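Local coordinates for surface layer protein (Geobacillus stearothermophilus, PDB 4UJ7) that probably self-assembles into the crystalline surface layer coating the bacterial cell, and binds calcium ions in the part of it represented by this chain, at residues E59-S64 with G85-T90; G30-F35 with T78-A83. One frame throughout, in Å; residues are numbered along the deposited sequence. Where two conformers were deposited one is given.

Interaction 1: E59-S64 with G85-T90; sequences ETATVS and GSTTIT
Thr-60, Ile-89 and Val-63 carry most of the contact between 59-64 and 85-90, in two apolar clusters, one at each end. At one end, Thr-60 turns its methyl to the partner strand: CG2, anti to its own backbone N, lies 3.6 Å from the carbonyl carbon of Gly-85 and as near the carbonyl oxygen, so a methyl rests on a peptide group. The same CG2 comes within 4.2 Å of Thr-87 CG2. Ala-61 CB approaches that Thr-87 CG2 as well, at 4.3 Å. This is face-to-face packing in a beta sandwich of the bacterial Ig-like type (BIG2): 61-65 is an outer strand of one sheet, 85-93 an inner strand of the other, and the touching parts run 24° apart in direction, joined by side chains and not by backbone pairing. At the other end, Val-63 and Ile-89 reach toward each other tip to tip. Ile-89 offers two branches, of which CD1 lies 3.8 Å from Val-63 CB. Its other branch, CG2, is 3.9 Å from Val-63 CG2. With chi1 of -57° the CG1 of Ile-89 stands beside the backbone N, and CD1, carried by CG1, completes the reach. Val-79 and Val-102 each touch both Ala-61 and Ile-89, between the two clusters, while Val-53 packs on Val-63 and Val-104 on Thr-60.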
ATOM      1  N   GLU A  59      23.488  -3.424  -1.811  1.00 23.24           N
ATOM      2  CA  GLU A  59      24.110  -2.563  -0.806  0.50 23.71           C
ATOM      3  C   GLU A  59      23.399  -1.207  -0.701  1.00 23.51           C
ATOM      4  O   GLU A  59      23.494  -0.540   0.329  1.00 24.21           O
ATOM      5  CB  GLU A  59      25.621  -2.389  -1.038  0.50 25.40           C
ATOM      6  CG  GLU A  59      26.007  -1.434  -2.158  0.50 25.94           C
ATOM      7  CD  GLU A  59      26.181  -2.128  -3.497  0.50 27.68           C
ATOM      8  OE1 GLU A  59      25.555  -3.188  -3.717  0.50 28.09           O
ATOM      9  OE2 GLU A  59      26.949  -1.610  -4.336  0.50 28.50           O
ATOM     10  N   THR A  60      22.677  -0.828  -1.764  1.00 21.42           N
ATOM     11  CA  THR A  60      21.896   0.414  -1.814  1.00 19.93           C
ATOM     12  C   THR A  60      20.456   0.189  -1.347  1.00 18.52           C
ATOM     13  O   THR A  60      19.975   0.906  -0.474  1.00 17.41           O
ATOM     14  CB  THR A  60      21.917   1.039  -3.225  1.00 21.05           C
ATOM     15  OG1 THR A  60      23.276   1.336  -3.585  1.00 23.03           O
ATOM     16  CG2 THR A  60      21.095   2.337  -3.265  1.00 21.02           C
ATOM     17  N   ALA A  61      19.793  -0.814  -1.927  1.00 17.83           N
ATOM     18  CA  ALA A  61      18.404  -1.136  -1.574  1.00 16.58           C
ATOM     19  C   ALA A  61      18.141  -2.619  -1.748  1.00 15.47           C
ATOM     20  O   ALA A  61      18.652  -3.235  -2.673  1.00 15.41           O
ATOM     21  CB  ALA A  61      17.416  -0.351  -2.446  1.00 17.87           C
ATOM     22  N   THR A  62      17.322  -3.176  -0.863  1.00 15.43           N
ATOM     23  CA  THR A  62      16.826  -4.541  -1.046  1.00 16.06           C
ATOM     24  C   THR A  62      15.336  -4.551  -1.358  1.00 15.22           C
ATOM     25  O   THR A  62      14.646  -3.537  -1.169  1.00 15.26           O
ATOM     26  CB  THR A  62      17.094  -5.441   0.172  1.00 16.68           C
ATOM     27  OG1 THR A  62      16.454  -4.887   1.317  1.00 17.70           O
ATOM     28  CG2 THR A  62      18.593  -5.549   0.445  1.00 17.36           C
ATOM     29  N   VAL A  63      14.841  -5.691  -1.828  1.00 14.89           N
ATOM     30  CA  VAL A  63      13.477  -5.748  -2.342  1.00 14.97           C
ATOM     31  C   VAL A  63      12.811  -7.089  -2.052  1.00 15.15           C
ATOM     32  O   VAL A  63      13.481  -8.130  -1.974  1.00 17.00           O
ATOM     33  CB  VAL A  63      13.452  -5.428  -3.854  1.00 14.87           C
ATOM     34  CG1 VAL A  63      14.101  -6.542  -4.672  1.00 15.46           C
ATOM     35  CG2 VAL A  63      12.032  -5.147  -4.334  1.00 15.25           C
ATOM     36  N   SER A  64      11.491  -7.061  -1.864  1.00 14.55           N
ATOM     37  CA  SER A  64      10.723  -8.279  -1.704  1.00 14.02           C
ATOM     38  C   SER A  64       9.352  -8.084  -2.333  1.00 13.55           C
ATOM     39  O   SER A  64       8.983  -6.959  -2.686  1.00 13.45           O
ATOM     40  CB  SER A  64      10.591  -8.642  -0.225  1.00 13.93           C
ATOM     41  OG  SER A  64       9.896  -7.620   0.475  1.00 16.02           O
ATOM     42  N   GLY A  85      22.368   6.202  -2.322  1.00 26.85           N
ATOM     43  CA  GLY A  85      22.741   5.820  -3.673  1.00 25.60           C
ATOM     44  C   GLY A  85      21.525   5.643  -4.558  1.00 25.10           C
ATOM     45  O   GLY A  85      20.391   5.776  -4.099  1.00 24.63           O
ATOM     46  N   SER A  86      21.776   5.364  -5.831  1.00 25.07           N
ATOM     47  CA  SER A  86      20.728   5.079  -6.793  1.00 26.44           C
ATOM     48  C   SER A  86      20.895   3.686  -7.368  1.00 26.52           C
ATOM     49  O   SER A  86      22.021   3.195  -7.517  1.00 26.61           O
ATOM     50  CB  SER A  86      20.746   6.108  -7.922  1.00 29.56           C
ATOM     51  OG  SER A  86      20.404   7.386  -7.424  1.00 33.00           O
ATOM     52  N   THR A  87      19.770   3.043  -7.684  1.00 23.80           N
ATOM     53  CA  THR A  87      19.782   1.740  -8.340  1.00 24.02           C
ATOM     54  C   THR A  87      18.456   1.490  -9.062  1.00 22.83           C
ATOM     55  O   THR A  87      17.710   2.429  -9.320  1.00 22.10           O
ATOM     56  CB  THR A  87      20.165   0.582  -7.372  1.00 24.08           C
ATOM     57  OG1 THR A  87      20.424  -0.606  -8.129  1.00 25.28           O
ATOM     58  CG2 THR A  87      19.073   0.313  -6.333  1.00 23.60           C
ATOM     59  N   THR A  88      18.181   0.240  -9.422  1.00 22.08           N
ATOM     60  CA  THR A  88      16.934  -0.114 -10.094  1.00 22.46           C
ATOM     61  C   THR A  88      16.396  -1.429  -9.509  1.00 20.00           C
ATOM     62  O   THR A  88      17.194  -2.285  -9.079  1.00 20.92           O
ATOM     63  CB  THR A  88      17.100  -0.202 -11.638  1.00 24.16           C
ATOM     64  OG1 THR A  88      17.855  -1.357 -11.994  1.00 25.28           O
ATOM     65  CG2 THR A  88      17.835   1.030 -12.201  1.00 25.65           C
ATOM     66  N   ILE A  89      15.074  -1.551  -9.423  1.00 19.18           N
ATOM     67  CA  ILE A  89      14.383  -2.821  -9.171  1.00 18.24           C
ATOM     68  C   ILE A  89      13.946  -3.385 -10.526  1.00 17.41           C
ATOM     69  O   ILE A  89      13.216  -2.727 -11.291  1.00 17.55           O
ATOM     70  CB  ILE A  89      13.101  -2.699  -8.284  1.00 18.60           C
ATOM     71  CG1 ILE A  89      13.348  -2.057  -6.905  1.00 19.79           C
ATOM     72  CG2 ILE A  89      12.422  -4.066  -8.105  1.00 19.39           C
ATOM     73  CD1 ILE A  89      14.564  -2.576  -6.149  1.00 19.26           C
ATOM     74  N   THR A  90      14.385  -4.598 -10.830  1.00 16.21           N
ATOM     75  CA  THR A  90      13.943  -5.279 -12.034  1.00 16.22           C
ATOM     76  C   THR A  90      12.833  -6.249 -11.666  1.00 16.56           C
ATOM     77  O   THR A  90      13.005  -7.119 -10.800  1.00 16.34           O
ATOM     78  CB  THR A  90      15.109  -6.012 -12.748  1.00 17.40           C
ATOM     79  OG1 THR A  90      16.113  -5.062 -13.126  1.00 18.75           O
ATOM     80  CG2 THR A  90      14.609  -6.760 -13.981  1.00 19.09           C
TER

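Interaction 2: G30-F35 with T78-A83; sequences GQKATF and TVNGVA
Lys-32 and Asn-80 pair across the strands as a non-hydrogen-bonded pair in an antiparallel ladder between two inner strands of an Ig-like (BIG2) sandwich, their side chains lying side by side and pointing the same way. From its base the lysine meets polar atoms first: CB is 3.4 Å from Val-79 O. The same CB lies 3.5 Å from Asn-80 OD1. Farther out, CD is 4.2 Å from Thr-78 CG2 and also close to Asn-80 OD1. The lysine and Thr-78 side chains cross obliquely. The chain bends at its last torsion (chi4 -85°), and NZ forms a salt bridge with Asp-181, tying this sheet to the neighbouring Ig-like unit. The Asn-80 amide nitrogen, ND2, bonds to Thr-62 OG1 on the next strand. Ala-33 and Val-79 form the hydrogen-bonded pair, with mutual N-H to O bonds; two further backbone bonds, Gly-30 N to Gly-81 O and Gly-81 N to Gln-31 O, continue the pairing into the loop before strand 32-41. On the buried face with Ala-33, Val-79 packs against Phe-35, whose ring meets it at the edge, near the ring plane: CE2 to Val-79 CG2 is 4.0 Å.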
ATOM      1  N   GLY A  30      17.231   3.603   5.737  1.00 21.81           N
ATOM      2  CA  GLY A  30      16.547   3.030   6.891  1.00 20.20           C
ATOM      3  C   GLY A  30      15.032   2.995   6.808  1.00 20.79           C
ATOM      4  O   GLY A  30      14.373   2.449   7.692  1.00 21.74           O
ATOM      5  N   GLN A  31      14.468   3.583   5.753  1.00 19.58           N
ATOM      6  CA  GLN A  31      13.020   3.520   5.542  1.00 18.66           C
ATOM      7  C   GLN A  31      12.662   2.490   4.474  1.00 18.44           C
ATOM      8  O   GLN A  31      13.507   2.075   3.686  1.00 18.55           O
ATOM      9  CB  GLN A  31      12.472   4.894   5.127  1.00 18.44           C
ATOM     10  CG  GLN A  31      12.540   5.964   6.205  1.00 20.12           C
ATOM     11  CD  GLN A  31      11.836   5.556   7.487  1.00 21.18           C
ATOM     12  OE1 GLN A  31      10.644   5.218   7.489  1.00 23.18           O
ATOM     13  NE2 GLN A  31      12.568   5.600   8.593  1.00 23.01           N
ATOM     14  N   LYS A  32      11.399   2.080   4.456  1.00 17.66           N
ATOM     15  CA  LYS A  32      10.898   1.250   3.372  1.00 17.47           C
ATOM     16  C   LYS A  32       9.747   1.960   2.663  1.00 17.02           C
ATOM     17  O   LYS A  32       9.086   2.836   3.231  1.00 18.06           O
ATOM     18  CB  LYS A  32      10.512  -0.169   3.845  1.00 19.58           C
ATOM     19  CG  LYS A  32       9.349  -0.262   4.809  1.00 22.08           C
ATOM     20  CD  LYS A  32       9.244  -1.677   5.368  1.00 23.31           C
ATOM     21  CE  LYS A  32       7.887  -1.927   6.020  1.00 24.97           C
ATOM     22  NZ  LYS A  32       7.789  -1.485   7.442  1.00 28.43           N
ATOM     23  N   ALA A  33       9.543   1.604   1.406  1.00 16.42           N
ATOM     24  CA  ALA A  33       8.430   2.131   0.611  1.00 16.96           C
ATOM     25  C   ALA A  33       7.801   0.991  -0.189  1.00 16.54           C
ATOM     26  O   ALA A  33       8.450  -0.024  -0.457  1.00 16.69           O
ATOM     27  CB  ALA A  33       8.926   3.245  -0.304  1.00 17.96           C
ATOM     28  N   THR A  34       6.530   1.127  -0.545  1.00 15.51           N
ATOM     29  CA  THR A  34       5.867   0.082  -1.331  1.00 15.41           C
ATOM     30  C   THR A  34       5.296   0.637  -2.624  1.00 14.79           C
ATOM     31  O   THR A  34       5.038   1.850  -2.744  1.00 16.06           O
ATOM     32  CB  THR A  34       4.741  -0.652  -0.562  1.00 16.38           C
ATOM     33  OG1 THR A  34       3.611   0.216  -0.387  1.00 18.19           O
ATOM     34  CG2 THR A  34       5.221  -1.107   0.824  1.00 16.56           C
ATOM     35  N   PHE A  35       5.107  -0.253  -3.593  1.00 14.13           N
ATOM     36  CA  PHE A  35       4.328   0.059  -4.787  1.00 13.63           C
ATOM     37  C   PHE A  35       3.635  -1.192  -5.296  1.00 14.17           C
ATOM     38  O   PHE A  35       3.951  -2.300  -4.856  1.00 13.70           O
ATOM     39  CB  PHE A  35       5.178   0.753  -5.873  1.00 13.58           C
ATOM     40  CG  PHE A  35       6.279  -0.102  -6.461  1.00 13.27           C
ATOM     41  CD1 PHE A  35       6.037  -0.915  -7.564  1.00 13.65           C
ATOM     42  CD2 PHE A  35       7.572  -0.049  -5.949  1.00 13.77           C
ATOM     43  CE1 PHE A  35       7.049  -1.677  -8.132  1.00 13.17           C
ATOM     44  CE2 PHE A  35       8.598  -0.823  -6.511  1.00 13.58           C
ATOM     45  CZ  PHE A  35       8.332  -1.638  -7.604  1.00 13.94           C
ATOM     46  N   THR A  78       7.983  -4.324  -1.969  1.00 12.66           N
ATOM     47  CA  THR A  78       8.554  -3.521  -0.874  1.00 13.90           C
ATOM     48  C   THR A  78      10.024  -3.260  -1.122  1.00 14.44           C
ATOM     49  O   THR A  78      10.778  -4.192  -1.403  1.00 15.12           O
ATOM     50  CB  THR A  78       8.381  -4.239   0.481  1.00 14.39           C
ATOM     51  OG1 THR A  78       6.984  -4.342   0.752  1.00 15.24           O
ATOM     52  CG2 THR A  78       9.066  -3.459   1.612  1.00 15.41           C
ATOM     53  N   VAL A  79      10.433  -1.994  -1.032  1.00 14.85           N
ATOM     54  CA  VAL A  79      11.824  -1.593  -1.209  1.00 15.08           C
ATOM     55  C   VAL A  79      12.379  -1.053   0.112  1.00 15.27           C
ATOM     56  O   VAL A  79      11.788  -0.172   0.734  1.00 16.20           O
ATOM     57  CB  VAL A  79      11.979  -0.532  -2.347  1.00 14.59           C
ATOM     58  CG1 VAL A  79      13.428  -0.059  -2.482  1.00 15.52           C
ATOM     59  CG2 VAL A  79      11.415  -1.048  -3.674  1.00 15.88           C
ATOM     60  N   ASN A  80      13.519  -1.603   0.547  1.00 15.90           N
ATOM     61  CA  ASN A  80      14.183  -1.194   1.780  1.00 17.09           C
ATOM     62  C   ASN A  80      15.413  -0.362   1.465  1.00 16.73           C
ATOM     63  O   ASN A  80      16.316  -0.829   0.758  1.00 18.08           O
ATOM     64  CB  ASN A  80      14.579  -2.447   2.579  1.00 17.69           C
ATOM     65  CG  ASN A  80      13.395  -3.385   2.821  1.00 21.21           C
ATOM     66  OD1 ASN A  80      12.477  -3.051   3.572  1.00 23.28           O
ATOM     67  ND2 ASN A  80      13.415  -4.568   2.188  1.00 22.16           N
ATOM     68  N   GLY A  81      15.431   0.880   1.947  1.00 18.21           N
ATOM     69  CA  GLY A  81      16.582   1.776   1.755  1.00 18.65           C
ATOM     70  C   GLY A  81      17.701   1.407   2.714  1.00 19.30           C
ATOM     71  O   GLY A  81      17.559   1.556   3.928  1.00 20.57           O
ATOM     72  N   VAL A  82      18.790   0.872   2.162  1.00 20.08           N
ATOM     73  CA  VAL A  82      19.919   0.374   2.976  1.00 22.57           C
ATOM     74  C   VAL A  82      21.048   1.405   3.100  1.00 23.37           C
ATOM     75  O   VAL A  82      21.524   1.662   4.209  1.00 25.01           O
ATOM     76  CB  VAL A  82      20.450  -0.976   2.428  1.00 23.28           C
ATOM     77  CG1 VAL A  82      21.730  -1.401   3.148  1.00 25.24           C
ATOM     78  CG2 VAL A  82      19.381  -2.061   2.554  1.00 24.48           C
ATOM     79  N   ALA A  83      21.470   1.978   1.977  1.00 23.89           N
ATOM     80  CA  ALA A  83      22.502   3.033   1.967  1.00 25.34           C
ATOM     81  C   ALA A  83      22.266   4.056   0.860  1.00 25.27           C
ATOM     82  O   ALA A  83      21.722   3.729  -0.196  1.00 25.04           O
ATOM     83  CB  ALA A  83      23.891   2.417   1.829  1.00 25.66           C
TER

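In the fold
In this piece of the S-layer protein, domains 5-6, both contacts lie in the first BIG2 unit. From the N terminus, the chain first supplies 30-35, then 59-64, then 78-83 and finally 85-90. Interaction 2 closes the loop from 30-35 to 78-83, and interaction 1 the shorter one from 59-64 to 85-90, so the two cross instead of nesting. Strands 32-41, 74-81 and 61-65 are successive neighbours in one sheet: interaction 2 stitches the first two together, while interaction 1 ties the third to strand 85-93 of the opposing sheet. Their centres lie about 8 Å apart, and probable backbone hydrogen bonds, Thr-62 O to Asn-80 N and Thr-60 O to Val-82 N, connect them directly.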